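Local atomic coordinates of alpha-L-rhamnosidase (Klebsiella oxytoca, PDB entry 4XHC), a protein that hydrolyses terminal alpha-L-rhamnose residues from rhamnosides, as a glycoside hydrolase of family GH78. Residues 324-329 / 387-392. Numbering follows the deposited sequence.
Sequences TARELW and ERFEPE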
# COMPACT_ATOMS: atom_id res chain seq x y z
N THR A 324 15.37 -20.97 -38.32
CA THR A 324 14.47 -19.94 -37.81
C THR A 324 14.12 -18.96 -38.92
O THR A 324 12.96 -18.58 -39.08
CB THR A 324 15.09 -19.18 -36.61
OG1 THR A 324 15.19 -20.05 -35.48
CG2 THR A 324 14.24 -17.98 -36.22
N ALA A 325 15.11 -18.56 -39.69
CA ALA A 325 14.89 -17.57 -40.74
C ALA A 325 13.95 -18.11 -41.81
O ALA A 325 13.10 -17.38 -42.31
CB ALA A 325 16.21 -17.12 -41.34
N ARG A 326 14.11 -19.38 -42.16
CA ARG A 326 13.19 -20.02 -43.11
C ARG A 326 11.78 -20.13 -42.55
O ARG A 326 10.81 -19.92 -43.27
CB ARG A 326 13.71 -21.41 -43.51
CG ARG A 326 12.75 -22.22 -44.40
CD ARG A 326 13.35 -23.56 -44.78
NE ARG A 326 14.43 -23.40 -45.76
CZ ARG A 326 15.75 -23.52 -45.51
NH1 ARG A 326 16.22 -23.83 -44.30
NH2 ARG A 326 16.60 -23.34 -46.52
N GLU A 327 11.64 -20.48 -41.27
CA GLU A 327 10.32 -20.65 -40.67
C GLU A 327 9.56 -19.31 -40.58
O GLU A 327 8.36 -19.26 -40.81
CB GLU A 327 10.43 -21.31 -39.29
CG GLU A 327 9.10 -21.84 -38.75
CD GLU A 327 9.24 -22.77 -37.56
OE1 GLU A 327 9.68 -22.32 -36.48
OE2 GLU A 327 8.88 -23.96 -37.70
N LEU A 328 10.29 -18.24 -40.27
CA LEU A 328 9.67 -16.95 -40.06
C LEU A 328 9.62 -16.04 -41.29
O LEU A 328 9.05 -14.95 -41.22
CB LEU A 328 10.38 -16.22 -38.91
CG LEU A 328 10.22 -16.88 -37.53
CD1 LEU A 328 10.82 -15.99 -36.45
CD2 LEU A 328 8.76 -17.17 -37.22
N TRP A 329 10.22 -16.47 -42.40
CA TRP A 329 10.23 -15.67 -43.63
C TRP A 329 8.82 -15.26 -44.08
O TRP A 329 8.60 -14.10 -44.40
CB TRP A 329 11.00 -16.40 -44.74
CG TRP A 329 10.66 -15.95 -46.14
CD1 TRP A 329 10.09 -16.70 -47.12
CD2 TRP A 329 10.87 -14.64 -46.69
NE1 TRP A 329 9.93 -15.94 -48.25
CE2 TRP A 329 10.40 -14.68 -48.02
CE3 TRP A 329 11.40 -13.45 -46.20
CZ2 TRP A 329 10.45 -13.57 -48.86
CZ3 TRP A 329 11.44 -12.35 -47.03
CH2 TRP A 329 10.97 -12.42 -48.35
N GLU A 387 16.29 -13.82 -51.78
CA GLU A 387 17.33 -14.50 -52.56
C GLU A 387 17.61 -15.92 -52.01
O GLU A 387 17.87 -16.83 -52.79
CB GLU A 387 18.63 -13.66 -52.62
CG GLU A 387 18.77 -12.79 -53.89
CD GLU A 387 19.63 -11.53 -53.71
OE1 GLU A 387 20.59 -11.54 -52.90
OE2 GLU A 387 19.36 -10.50 -54.38
N ARG A 388 17.53 -16.10 -50.69
CA ARG A 388 17.75 -17.42 -50.06
C ARG A 388 16.51 -18.31 -50.02
O ARG A 388 16.60 -19.50 -50.28
CB ARG A 388 18.23 -17.26 -48.62
CG ARG A 388 19.50 -16.46 -48.45
CD ARG A 388 19.72 -16.15 -46.97
NE ARG A 388 21.01 -15.52 -46.73
CZ ARG A 388 22.18 -16.14 -46.76
NH1 ARG A 388 22.26 -17.45 -47.03
NH2 ARG A 388 23.29 -15.46 -46.52
N PHE A 389 15.36 -17.75 -49.66
CA PHE A 389 14.17 -18.56 -49.37
C PHE A 389 13.05 -18.51 -50.42
O PHE A 389 12.15 -19.34 -50.38
CB PHE A 389 13.59 -18.15 -48.01
CG PHE A 389 14.60 -18.14 -46.91
CD1 PHE A 389 15.29 -19.30 -46.57
CD2 PHE A 389 14.87 -16.98 -46.20
CE1 PHE A 389 16.22 -19.30 -45.55
CE2 PHE A 389 15.80 -16.97 -45.18
CZ PHE A 389 16.48 -18.13 -44.85
N GLU A 390 13.12 -17.56 -51.35
CA GLU A 390 12.11 -17.43 -52.41
C GLU A 390 12.66 -16.61 -53.60
O GLU A 390 12.23 -15.48 -53.83
CB GLU A 390 10.83 -16.79 -51.83
CG GLU A 390 9.56 -17.03 -52.65
CD GLU A 390 8.30 -16.53 -51.96
OE1 GLU A 390 8.27 -16.44 -50.72
OE2 GLU A 390 7.31 -16.21 -52.65
N PRO A 391 13.62 -17.18 -54.36
CA PRO A 391 14.38 -16.43 -55.38
C PRO A 391 13.51 -15.75 -56.43
O PRO A 391 13.85 -14.66 -56.90
CB PRO A 391 15.24 -17.51 -56.05
CG PRO A 391 15.29 -18.63 -55.09
CD PRO A 391 14.00 -18.60 -54.33
N GLU A 392 12.40 -16.38 -56.77
CA GLU A 392 11.50 -15.89 -57.82
C GLU A 392 10.85 -14.55 -57.47
O GLU A 392 10.58 -13.72 -58.34
CB GLU A 392 10.44 -16.96 -58.12
CG GLU A 392 9.85 -16.89 -59.52
CD GLU A 392 10.91 -17.06 -60.59
OE1 GLU A 392 11.15 -18.23 -60.97
OE2 GLU A 392 11.52 -16.04 -61.02
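Glu390 OE1 has two partners: it accepts the indole N-H of Trp329, with NE1 to OE1 at 3.0 Å, and it forms a salt bridge with Arg333, one turn further along the tryptophan's helix. The indole bond is fairly straight, 161° at the hydrogen. It reaches OE1 on the anti side of the carboxylate and leaves the indole at its edge, close to the ring plane, while the carboxylate stands nearly upright to that ring. Glu390 CG lies anti to the backbone N (chi1 -159°), and the chain runs on extended, which carries the acid out to the indole edge. Next to this bond, Phe389 CB sits over a face of the five-membered ring, 3.9 Å from Trp329 CD1. Glu390 is the first residue past helix 368-389 to leave helical geometry; the contact sets this end, at the turn into helix 391-412, against the early part of helix 322-340 within the six-hairpin glycosidase domain, whose fold is an (alpha/alpha)6 barrel. The Phe389 ring reaches across to that helix: its CZ lies 3.7 Å from Ala325 CB, and Arg326 CA packs over one face, 4.1 Å from the ring centroid. Arg388 CB covers the opposite face. Leu316 of helix 302-319 touches both Ala325 and Arg388. Farther out, the exposed Arg326 guanidinium turns one face to Phe389 CE1, its plane 83° from that of the phenyl ring.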